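Local coordinates for protein acyl-CoA dehydrogenase (Geobacillus kaustophilus, PDB 2PG0) that probably dehydrogenates acyl chains at the alpha-beta position, introducing a double bond with the help of bound FAD, at residues 151-156 with 220-225; 159-164 with 216-221. All coordinates share one frame; numbering follows the deposited sequence.

Both contacts lie in the middle domain and share the long strand 151-161, the first using its beginning and the second its end. Strands 216-220 and 223-226 follow each other in the chain and both pair antiparallel with it. The segments of the two contacts overlap at Phe-220 and Gln-221, though these two touch the partner segment only in interaction 1. The two centres are about 14 Å apart. Interaction 2 is buried and reaches the cofactor directly, through Phe-160, Ile-161 and Thr-162. Interaction 1 is partly buried and lies farther out. The side chain there of Phe-220 is about 10 Å from the bound FAD. The pairing therefore runs from the flavin outward along one sheet.

Interaction 1: residues 151-156 with 220-225; sequences YYIVNG and FQDAKV
Lys-224 lies across the ring of Tyr-151 at the outer end of an antiparallel pairing. Its CB leaves the strand on the same face of the sheet as Ile-153. CG, anti to the backbone N (chi1 -155°), comes to 3.6 Å from Tyr-151 CD1. CD continues the extended chain, 4.1 Å from the same CD1. CE sits over the middle of the ring, 3.6 Å from the centroid of Tyr-151, in a CH-pi contact. The chain then bends (chi4 61°). This keeps NZ above the ring, 4.2 Å from the centroid of Tyr-151, as a cation-pi partner.

On the other face the packing is apolar and buried. Val-154 CB meets Ala-223 CB at 3.7 Å. The two methyls of Val-154 diverge: CG2 meets Val-225 CG2, while CG1 rests on CB and CG of Phe-220. Leu-190 of strand 187-193 packs against both valines, and the Phe-220 ring meets that of Phe-199. The Tyr-152 ring has Val-225 O at its edge, and its hydroxyl is hydrogen-bonded to Glu-234.

Backbone bonds join Tyr-152 with Val-225, Val-154 with Ala-223, and Gly-156 with Phe-220, two for each pair. At the corner at Gln-221 and Asp-222, Asn-155 holds Asp-222 twice. Its OD1 accepts the Asp-222 backbone N at 2.8 Å, with the donor above the amide plane. Its ND2 gives a nearly straight bond to Asp-222 OD1 at 3.0 Å. Asp-222 OD1 lies in the plane of the Asn-155 amide but is itself met from above the carboxylate plane; the two planes stand 90° apart.

Asp-222 has a left-handed backbone conformation, and with Ala-223 it faces Val-154. This is a G1 beta bulge, and it shifts the register by one residue where the chain turns from one strand to the next.

Interaction 2: residues 159-164 with 216-221; sequences TFITNG and AELFFQ. With FAD (flavin-adenine dinucleotide), chain C.
At the FAD pocket, Ile-161 and Ala-216 form a hydrogen-bonded antiparallel pair where strand 151-161 ends beside the flavin. Ile-161 N donates to Ala-216 O at 2.9 Å. Ala-216 N returns a longer bond to Ile-161 O, 3.2 Å. Both donors are tilted 30° from the plane of the carbonyl they meet.

Ile-161 works on two fronts. Its CG1 meets Leu-218 CD1 at 3.9 Å, the two side chains crossing at about a right angle. Its CD1 touches the flavin, 3.7 Å from FAD N3. Ala-126 and Ala-128 of strand 125-128 also pack against Ile-161.

Just before this pair the chain turns a corner at Phe-160, which has a left-handed backbone conformation. The Phe-160 N is buried and has no partner in the model. Phe-160 CD2 lies 3.7 Å from FAD C1', and Tyr-347 of a second subunit meets the ring edge-to-face.

Ile-161 to Gly-164 is a type II beta turn, and it sets Thr-162 against the flavin of this acyl-CoA dehydrogenase. Thr-162 N donates to FAD O4 at 3.0 Å, nearly straight at 166°. OG1 lies beside the backbone N (chi1 -61°), which brings it to the same part of the ring system. Thr-162 OG1 donates to FAD N5 at 3.0 Å. Asn-163, in the turn, is hydrogen-bonded through its amide to Gln-213, Thr-125 and Gly-90. Gly-164 closes the turn with its CA 4.1 Å from Ala-216 CB. Gly-164 O accepts a hydrogen bond from Arg-201.

Interaction 1: residues 151-156 with 220-225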
ATOM      1  N   TYR A 151      51.599 -18.707  -9.180  1.00 31.32           N
ATOM      2  CA  TYR A 151      50.564 -17.760  -9.596  1.00 30.60           C
ATOM      3  C   TYR A 151      49.192 -18.397  -9.760  1.00 29.77           C
ATOM      4  O   TYR A 151      49.079 -19.611  -9.939  1.00 29.44           O
ATOM      5  CB  TYR A 151      50.951 -17.104 -10.922  1.00 31.10           C
ATOM      6  CG  TYR A 151      52.181 -16.241 -10.848  1.00 31.90           C
ATOM      7  CD1 TYR A 151      52.081 -14.884 -10.549  1.00 32.43           C
ATOM      8  CD2 TYR A 151      53.452 -16.780 -11.076  1.00 31.98           C
ATOM      9  CE1 TYR A 151      53.210 -14.080 -10.477  1.00 33.00           C
ATOM     10  CE2 TYR A 151      54.588 -15.984 -11.003  1.00 32.83           C
ATOM     11  CZ  TYR A 151      54.457 -14.635 -10.707  1.00 32.74           C
ATOM     12  OH  TYR A 151      55.569 -13.835 -10.636  1.00 33.65           O
ATOM     13  N   TYR A 152      48.158 -17.559  -9.679  1.00 28.43           N
ATOM     14  CA  TYR A 152      46.818 -17.913 -10.130  1.00 27.50           C
ATOM     15  C   TYR A 152      46.576 -17.221 -11.464  1.00 26.81           C
ATOM     16  O   TYR A 152      46.806 -16.016 -11.594  1.00 26.88           O
ATOM     17  CB  TYR A 152      45.756 -17.448  -9.134  1.00 27.36           C
ATOM     18  CG  TYR A 152      45.650 -18.280  -7.883  1.00 26.89           C
ATOM     19  CD1 TYR A 152      44.936 -19.479  -7.883  1.00 26.99           C
ATOM     20  CD2 TYR A 152      46.240 -17.861  -6.696  1.00 26.45           C
ATOM     21  CE1 TYR A 152      44.830 -20.246  -6.735  1.00 26.99           C
ATOM     22  CE2 TYR A 152      46.138 -18.621  -5.540  1.00 26.32           C
ATOM     23  CZ  TYR A 152      45.431 -19.812  -5.570  1.00 27.07           C
ATOM     24  OH  TYR A 152      45.320 -20.566  -4.431  1.00 27.76           O
ATOM     25  N   ILE A 153      46.127 -17.985 -12.454  1.00 25.60           N
ATOM     26  CA  ILE A 153      45.750 -17.414 -13.739  1.00 24.48           C
ATOM     27  C   ILE A 153      44.245 -17.142 -13.696  1.00 23.96           C
ATOM     28  O   ILE A 153      43.442 -18.077 -13.601  1.00 23.55           O
ATOM     29  CB  ILE A 153      46.121 -18.335 -14.936  1.00 24.38           C
ATOM     30  CG1 ILE A 153      47.601 -18.779 -14.889  1.00 24.85           C
ATOM     31  CG2 ILE A 153      45.770 -17.663 -16.265  1.00 24.18           C
ATOM     32  CD1 ILE A 153      48.624 -17.663 -14.683  1.00 25.82           C
ATOM     33  N   VAL A 154      43.880 -15.860 -13.738  1.00 23.32           N
ATOM     34  CA  VAL A 154      42.488 -15.447 -13.529  1.00 22.59           C
ATOM     35  C   VAL A 154      41.800 -15.044 -14.835  1.00 22.17           C
ATOM     36  O   VAL A 154      42.314 -14.228 -15.611  1.00 21.70           O
ATOM     37  CB  VAL A 154      42.361 -14.316 -12.466  1.00 22.73           C
ATOM     38  CG1 VAL A 154      40.892 -14.000 -12.170  1.00 22.58           C
ATOM     39  CG2 VAL A 154      43.076 -14.702 -11.183  1.00 22.42           C
ATOM     40  N   ASN A 155      40.634 -15.640 -15.066  1.00 21.73           N
ATOM     41  CA  ASN A 155      39.830 -15.346 -16.234  1.00 21.37           C
ATOM     42  C   ASN A 155      38.383 -15.117 -15.836  1.00 21.13           C
ATOM     43  O   ASN A 155      37.789 -15.934 -15.135  1.00 21.09           O
ATOM     44  CB  ASN A 155      39.930 -16.483 -17.249  1.00 21.48           C
ATOM     45  CG  ASN A 155      41.205 -16.427 -18.048  1.00 21.19           C
ATOM     46  OD1 ASN A 155      41.352 -15.595 -18.939  1.00 21.60           O
ATOM     47  ND2 ASN A 155      42.139 -17.321 -17.735  1.00 22.18           N
ATOM     48  N   GLY A 156      37.822 -13.999 -16.270  1.00 20.90           N
ATOM     49  CA  GLY A 156      36.443 -13.686 -15.919  1.00 20.45           C
ATOM     50  C   GLY A 156      36.134 -12.212 -16.003  1.00 20.11           C
ATOM     51  O   GLY A 156      36.965 -11.411 -16.425  1.00 19.86           O
ATOM     52  N   PHE A 220      39.389  -9.806 -16.421  1.00 21.38           N
ATOM     53  CA  PHE A 220      40.557 -10.625 -16.151  1.00 22.70           C
ATOM     54  C   PHE A 220      40.748 -11.543 -17.347  1.00 23.65           C
ATOM     55  O   PHE A 220      39.957 -12.473 -17.564  1.00 23.57           O
ATOM     56  CB  PHE A 220      40.379 -11.426 -14.853  1.00 22.45           C
ATOM     57  CG  PHE A 220      40.032 -10.577 -13.648  1.00 22.41           C
ATOM     58  CD1 PHE A 220      41.028  -9.918 -12.928  1.00 22.35           C
ATOM     59  CD2 PHE A 220      38.708 -10.434 -13.236  1.00 22.13           C
ATOM     60  CE1 PHE A 220      40.709  -9.131 -11.819  1.00 22.43           C
ATOM     61  CE2 PHE A 220      38.380  -9.650 -12.130  1.00 22.38           C
ATOM     62  CZ  PHE A 220      39.380  -8.996 -11.420  1.00 22.07           C
ATOM     63  N   GLN A 221      41.769 -11.237 -18.144  1.00 24.71           N
ATOM     64  CA  GLN A 221      42.142 -12.041 -19.299  1.00 26.21           C
ATOM     65  C   GLN A 221      43.529 -12.616 -19.031  1.00 26.38           C
ATOM     66  O   GLN A 221      44.543 -11.936 -19.214  1.00 26.55           O
ATOM     67  CB  GLN A 221      42.093 -11.200 -20.583  1.00 26.20           C
ATOM     68  CG  GLN A 221      40.664 -10.730 -20.931  1.00 27.81           C
ATOM     69  CD  GLN A 221      40.601  -9.593 -21.947  1.00 28.32           C
ATOM     70  OE1 GLN A 221      40.041  -8.528 -21.660  1.00 29.99           O
ATOM     71  NE2 GLN A 221      41.160  -9.817 -23.143  1.00 30.47           N
ATOM     72  N   ASP A 222      43.547 -13.865 -18.562  1.00 26.76           N
ATOM     73  CA  ASP A 222      44.761 -14.538 -18.085  1.00 27.26           C
ATOM     74  C   ASP A 222      45.538 -13.680 -17.091  1.00 27.20           C
ATOM     75  O   ASP A 222      46.751 -13.498 -17.224  1.00 27.37           O
ATOM     76  CB  ASP A 222      45.653 -14.963 -19.254  1.00 27.41           C
ATOM     77  CG  ASP A 222      45.022 -16.053 -20.092  1.00 28.67           C
ATOM     78  OD1 ASP A 222      44.599 -17.084 -19.516  1.00 29.22           O
ATOM     79  OD2 ASP A 222      44.942 -15.868 -21.324  1.00 30.20           O
ATOM     80  N   ALA A 223      44.820 -13.156 -16.101  1.00 27.05           N
ATOM     81  CA  ALA A 223      45.408 -12.288 -15.090  1.00 27.01           C
ATOM     82  C   ALA A 223      46.379 -13.095 -14.249  1.00 26.95           C
ATOM     83  O   ALA A 223      46.017 -14.140 -13.708  1.00 26.33           O
ATOM     84  CB  ALA A 223      44.324 -11.677 -14.225  1.00 26.87           C
ATOM     85  N   LYS A 224      47.616 -12.608 -14.162  1.00 27.10           N
ATOM     86  CA  LYS A 224      48.683 -13.306 -13.446  1.00 27.64           C
ATOM     87  C   LYS A 224      48.786 -12.765 -12.023  1.00 27.09           C
ATOM     88  O   LYS A 224      49.404 -11.723 -11.786  1.00 27.24           O
ATOM     89  CB  LYS A 224      50.015 -13.152 -14.194  1.00 27.48           C
ATOM     90  CG  LYS A 224      51.024 -14.256 -13.913  1.00 28.79           C
ATOM     91  CD  LYS A 224      52.380 -13.966 -14.567  1.00 29.25           C
ATOM     92  CE  LYS A 224      53.381 -15.099 -14.320  1.00 31.98           C
ATOM     93  NZ  LYS A 224      52.923 -16.407 -14.892  1.00 32.97           N
ATOM     94  N   VAL A 225      48.166 -13.473 -11.084  1.00 26.70           N
ATOM     95  CA  VAL A 225      48.085 -13.027  -9.695  1.00 26.56           C
ATOM     96  C   VAL A 225      48.945 -13.919  -8.800  1.00 26.38           C
ATOM     97  O   VAL A 225      48.758 -15.136  -8.794  1.00 26.30           O
ATOM     98  CB  VAL A 225      46.612 -13.027  -9.183  1.00 26.49           C
ATOM     99  CG1 VAL A 225      46.526 -12.477  -7.764  1.00 26.39           C
ATOM    100  CG2 VAL A 225      45.714 -12.223 -10.114  1.00 26.30           C
TER

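Interaction 2: residues 159-164 with 216-221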
ATOM      1  N   THR A 159      31.133  -7.153 -12.505  1.00 16.99           N
ATOM      2  CA  THR A 159      30.286  -6.062 -12.957  1.00 16.94           C
ATOM      3  C   THR A 159      29.746  -5.258 -11.770  1.00 16.19           C
ATOM      4  O   THR A 159      29.628  -5.787 -10.663  1.00 15.43           O
ATOM      5  CB  THR A 159      29.139  -6.599 -13.852  1.00 17.57           C
ATOM      6  OG1 THR A 159      28.382  -5.509 -14.402  1.00 20.87           O
ATOM      7  CG2 THR A 159      28.229  -7.487 -13.055  1.00 17.66           C
ATOM      8  N   PHE A 160      29.440  -3.984 -12.026  1.00 15.46           N
ATOM      9  CA  PHE A 160      28.934  -3.049 -11.008  1.00 15.21           C
ATOM     10  C   PHE A 160      29.882  -2.845  -9.815  1.00 14.65           C
ATOM     11  O   PHE A 160      29.427  -2.744  -8.673  1.00 15.15           O
ATOM     12  CB  PHE A 160      27.575  -3.498 -10.448  1.00 15.23           C
ATOM     13  CG  PHE A 160      26.546  -3.846 -11.484  1.00 15.19           C
ATOM     14  CD1 PHE A 160      26.157  -2.926 -12.448  1.00 15.90           C
ATOM     15  CD2 PHE A 160      25.916  -5.089 -11.444  1.00 15.60           C
ATOM     16  CE1 PHE A 160      25.180  -3.254 -13.398  1.00 16.61           C
ATOM     17  CE2 PHE A 160      24.940  -5.422 -12.382  1.00 15.93           C
ATOM     18  CZ  PHE A 160      24.570  -4.503 -13.353  1.00 16.76           C
ATOM     19  N   ILE A 161      31.185  -2.758 -10.054  1.00 13.74           N
ATOM     20  CA  ILE A 161      32.126  -2.712  -8.932  1.00 12.95           C
ATOM     21  C   ILE A 161      32.302  -1.285  -8.393  1.00 13.03           C
ATOM     22  O   ILE A 161      32.788  -0.396  -9.094  1.00 13.40           O
ATOM     23  CB  ILE A 161      33.499  -3.367  -9.296  1.00 12.87           C
ATOM     24  CG1 ILE A 161      33.297  -4.825  -9.751  1.00 12.86           C
ATOM     25  CG2 ILE A 161      34.501  -3.265  -8.110  1.00 12.21           C
ATOM     26  CD1 ILE A 161      32.352  -5.677  -8.871  1.00 11.94           C
ATOM     27  N   THR A 162      31.882  -1.083  -7.149  1.00 12.60           N
ATOM     28  CA  THR A 162      32.016   0.210  -6.458  1.00 12.86           C
ATOM     29  C   THR A 162      33.518   0.493  -6.264  1.00 12.74           C
ATOM     30  O   THR A 162      34.287  -0.435  -5.999  1.00 12.68           O
ATOM     31  CB  THR A 162      31.267   0.170  -5.112  1.00 12.85           C
ATOM     32  OG1 THR A 162      29.873  -0.068  -5.356  1.00 13.88           O
ATOM     33  CG2 THR A 162      31.409   1.492  -4.342  1.00 13.00           C
ATOM     34  N   ASN A 163      33.932   1.754  -6.424  1.00 12.86           N
ATOM     35  CA  ASN A 163      35.374   2.112  -6.425  1.00 13.32           C
ATOM     36  C   ASN A 163      36.115   1.417  -7.572  1.00 13.91           C
ATOM     37  O   ASN A 163      37.328   1.177  -7.493  1.00 13.97           O
ATOM     38  CB  ASN A 163      36.057   1.744  -5.090  1.00 13.44           C
ATOM     39  CG  ASN A 163      35.513   2.517  -3.887  1.00 13.53           C
ATOM     40  OD1 ASN A 163      34.902   3.576  -4.021  1.00 13.86           O
ATOM     41  ND2 ASN A 163      35.769   1.988  -2.697  1.00 14.23           N
ATOM     42  N   GLY A 164      35.390   1.100  -8.642  1.00 14.14           N
ATOM     43  CA  GLY A 164      35.946   0.328  -9.758  1.00 14.74           C
ATOM     44  C   GLY A 164      37.130   0.949 -10.484  1.00 15.32           C
ATOM     45  O   GLY A 164      37.984   0.231 -11.002  1.00 15.82           O
ATOM     46  N   ALA A 216      32.368   0.487 -12.098  1.00 15.83           N
ATOM     47  CA  ALA A 216      32.934  -0.039 -13.336  1.00 16.13           C
ATOM     48  C   ALA A 216      32.965  -1.560 -13.381  1.00 16.18           C
ATOM     49  O   ALA A 216      32.870  -2.234 -12.349  1.00 15.95           O
ATOM     50  CB  ALA A 216      34.347   0.527 -13.566  1.00 16.09           C
ATOM     51  N   GLU A 217      33.101  -2.087 -14.594  1.00 16.43           N
ATOM     52  CA  GLU A 217      33.326  -3.514 -14.786  1.00 16.92           C
ATOM     53  C   GLU A 217      34.825  -3.788 -14.718  1.00 16.92           C
ATOM     54  O   GLU A 217      35.635  -2.910 -15.031  1.00 16.73           O
ATOM     55  CB  GLU A 217      32.771  -3.982 -16.133  1.00 17.17           C
ATOM     56  CG  GLU A 217      31.257  -3.853 -16.265  1.00 18.86           C
ATOM     57  CD  GLU A 217      30.715  -4.625 -17.453  1.00 22.48           C
ATOM     58  OE1 GLU A 217      30.935  -4.192 -18.606  1.00 23.50           O
ATOM     59  OE2 GLU A 217      30.063  -5.668 -17.229  1.00 24.94           O
ATOM     60  N   LEU A 218      35.178  -5.001 -14.298  1.00 17.11           N
ATOM     61  CA  LEU A 218      36.571  -5.440 -14.237  1.00 17.38           C
ATOM     62  C   LEU A 218      36.740  -6.648 -15.139  1.00 18.24           C
ATOM     63  O   LEU A 218      35.866  -7.511 -15.188  1.00 18.08           O
ATOM     64  CB  LEU A 218      36.974  -5.803 -12.804  1.00 17.11           C
ATOM     65  CG  LEU A 218      36.818  -4.718 -11.726  1.00 16.72           C
ATOM     66  CD1 LEU A 218      37.174  -5.272 -10.354  1.00 17.69           C
ATOM     67  CD2 LEU A 218      37.652  -3.474 -12.035  1.00 16.14           C
ATOM     68  N   PHE A 219      37.871  -6.705 -15.840  1.00 18.98           N
ATOM     69  CA  PHE A 219      38.141  -7.778 -16.793  1.00 19.89           C
ATOM     70  C   PHE A 219      39.444  -8.478 -16.448  1.00 20.76           C
ATOM     71  O   PHE A 219      40.463  -7.829 -16.196  1.00 20.54           O
ATOM     72  CB  PHE A 219      38.188  -7.226 -18.217  1.00 19.93           C
ATOM     73  CG  PHE A 219      36.926  -6.519 -18.632  1.00 20.66           C
ATOM     74  CD1 PHE A 219      35.832  -7.238 -19.110  1.00 21.04           C
ATOM     75  CD2 PHE A 219      36.829  -5.131 -18.546  1.00 22.24           C
ATOM     76  CE1 PHE A 219      34.655  -6.581 -19.496  1.00 21.32           C
ATOM     77  CE2 PHE A 219      35.652  -4.466 -18.928  1.00 21.88           C
ATOM     78  CZ  PHE A 219      34.566  -5.201 -19.400  1.00 21.18           C
ATOM     79  N   PHE A 220      39.389  -9.806 -16.421  1.00 21.38           N
ATOM     80  CA  PHE A 220      40.557 -10.625 -16.151  1.00 22.70           C
ATOM     81  C   PHE A 220      40.748 -11.543 -17.347  1.00 23.65           C
ATOM     82  O   PHE A 220      39.957 -12.473 -17.564  1.00 23.57           O
ATOM     83  CB  PHE A 220      40.379 -11.426 -14.853  1.00 22.45           C
ATOM     84  CG  PHE A 220      40.032 -10.577 -13.648  1.00 22.41           C
ATOM     85  CD1 PHE A 220      41.028  -9.918 -12.928  1.00 22.35           C
ATOM     86  CD2 PHE A 220      38.708 -10.434 -13.236  1.00 22.13           C
ATOM     87  CE1 PHE A 220      40.709  -9.131 -11.819  1.00 22.43           C
ATOM     88  CE2 PHE A 220      38.380  -9.650 -12.130  1.00 22.38           C
ATOM     89  CZ  PHE A 220      39.380  -8.996 -11.420  1.00 22.07           C
ATOM     90  N   GLN A 221      41.769 -11.237 -18.144  1.00 24.71           N
ATOM     91  CA  GLN A 221      42.142 -12.041 -19.299  1.00 26.21           C
ATOM     92  C   GLN A 221      43.529 -12.616 -19.031  1.00 26.38           C
ATOM     93  O   GLN A 221      44.543 -11.936 -19.214  1.00 26.55           O
ATOM     94  CB  GLN A 221      42.093 -11.200 -20.583  1.00 26.20           C
ATOM     95  CG  GLN A 221      40.664 -10.730 -20.931  1.00 27.81           C
ATOM     96  CD  GLN A 221      40.601  -9.593 -21.947  1.00 28.32           C
ATOM     97  OE1 GLN A 221      40.041  -8.528 -21.660  1.00 29.99           O
ATOM     98  NE2 GLN A 221      41.160  -9.817 -23.143  1.00 30.47           N
TER
HETATM   99  PA  FAD C 401      19.695 -10.602 -10.606  1.00 16.28           P
HETATM  100  O1A FAD C 401      19.825 -11.040 -12.034  1.00 16.08           O
HETATM  101  O2A FAD C 401      20.382 -11.522  -9.628  1.00 15.14           O
HETATM  102  O5B FAD C 401      18.129 -10.454 -10.233  1.00 15.35           O
HETATM  103  C5B FAD C 401      17.268  -9.667 -11.043  1.00 17.28           C
HETATM  104  C4B FAD C 401      15.915  -9.562 -10.338  1.00 17.60           C
HETATM  105  O4B FAD C 401      15.393 -10.870 -10.156  1.00 18.70           O
HETATM  106  C3B FAD C 401      16.067  -8.947  -8.948  1.00 17.89           C
HETATM  107  O3B FAD C 401      14.958  -8.128  -8.642  1.00 19.40           O
HETATM  108  C2B FAD C 401      16.041 -10.142  -8.027  1.00 18.21           C
HETATM  109  O2B FAD C 401      15.622  -9.828  -6.711  1.00 18.29           O
HETATM  110  C1B FAD C 401      15.086 -11.066  -8.783  1.00 18.42           C
HETATM  111  N9A FAD C 401      15.265 -12.461  -8.343  1.00 19.15           N
HETATM  112  C8A FAD C 401      16.356 -13.270  -8.549  1.00 19.14           C
HETATM  113  N7A FAD C 401      16.119 -14.462  -7.960  1.00 18.84           N
HETATM  114  C5A FAD C 401      14.897 -14.423  -7.382  1.00 19.24           C
HETATM  115  C6A FAD C 401      14.170 -15.361  -6.657  1.00 19.20           C
HETATM  116  N6A FAD C 401      14.733 -16.525  -6.319  1.00 20.03           N
HETATM  117  N1A FAD C 401      12.921 -15.023  -6.176  1.00 19.34           N
HETATM  118  C2A FAD C 401      12.383 -13.771  -6.414  1.00 19.38           C
HETATM  119  N3A FAD C 401      13.103 -12.843  -7.147  1.00 18.46           N
HETATM  120  C4A FAD C 401      14.345 -13.167  -7.616  1.00 19.67           C
HETATM  121  N1  FAD C 401      28.509  -6.139  -6.687  1.00 18.09           N
HETATM  122  C2  FAD C 401      29.736  -6.441  -6.123  1.00 18.90           C
HETATM  123  O2  FAD C 401      30.098  -7.618  -6.049  1.00 18.51           O
HETATM  124  N3  FAD C 401      30.558  -5.424  -5.658  1.00 18.29           N
HETATM  125  C4  FAD C 401      30.155  -4.108  -5.758  1.00 18.71           C
HETATM  126  O4  FAD C 401      30.898  -3.210  -5.354  1.00 18.17           O
HETATM  127  C4X FAD C 401      28.909  -3.803  -6.316  1.00 18.78           C
HETATM  128  N5  FAD C 401      28.490  -2.485  -6.419  1.00 19.05           N
HETATM  129  C5X FAD C 401      27.273  -2.174  -6.997  1.00 18.40           C
HETATM  130  C6  FAD C 401      26.896  -0.841  -7.106  1.00 18.25           C
HETATM  131  C7  FAD C 401      25.670  -0.514  -7.680  1.00 18.35           C
HETATM  132  C7M FAD C 401      25.302   0.941  -7.763  1.00 18.85           C
HETATM  133  C8  FAD C 401      24.822  -1.535  -8.150  1.00 18.63           C
HETATM  134  C8M FAD C 401      23.486  -1.258  -8.780  1.00 18.79           C
HETATM  135  C9  FAD C 401      25.209  -2.865  -8.046  1.00 18.35           C
HETATM  136  C9A FAD C 401      26.436  -3.198  -7.463  1.00 18.58           C
HETATM  137  N10 FAD C 401      26.838  -4.530  -7.339  1.00 18.76           N
HETATM  138  C10 FAD C 401      28.081  -4.828  -6.786  1.00 18.31           C
HETATM  139  C1' FAD C 401      25.936  -5.674  -7.750  1.00 17.78           C
HETATM  140  C2' FAD C 401      24.662  -5.883  -6.913  1.00 18.76           C
HETATM  141  O2' FAD C 401      24.906  -6.489  -5.660  1.00 19.27           O
HETATM  142  C3' FAD C 401      23.728  -6.762  -7.738  1.00 17.65           C
HETATM  143  O3' FAD C 401      23.169  -5.931  -8.733  1.00 16.65           O
HETATM  144  C4' FAD C 401      22.614  -7.449  -6.933  1.00 18.20           C
HETATM  145  O4' FAD C 401      23.125  -8.435  -6.055  1.00 19.08           O
HETATM  146  C5' FAD C 401      21.569  -8.097  -7.841  1.00 18.24           C
HETATM  147  O5' FAD C 401      22.181  -8.935  -8.805  1.00 18.52           O
HETATM  148  P   FAD C 401      21.807  -8.739 -10.355  1.00 18.68           P
HETATM  149  O1P FAD C 401      21.974  -7.295 -10.756  1.00 18.78           O
HETATM  150  O2P FAD C 401      22.644  -9.660 -11.199  1.00 18.36           O
HETATM  151  O3P FAD C 401      20.232  -9.089 -10.463  1.00 17.05           O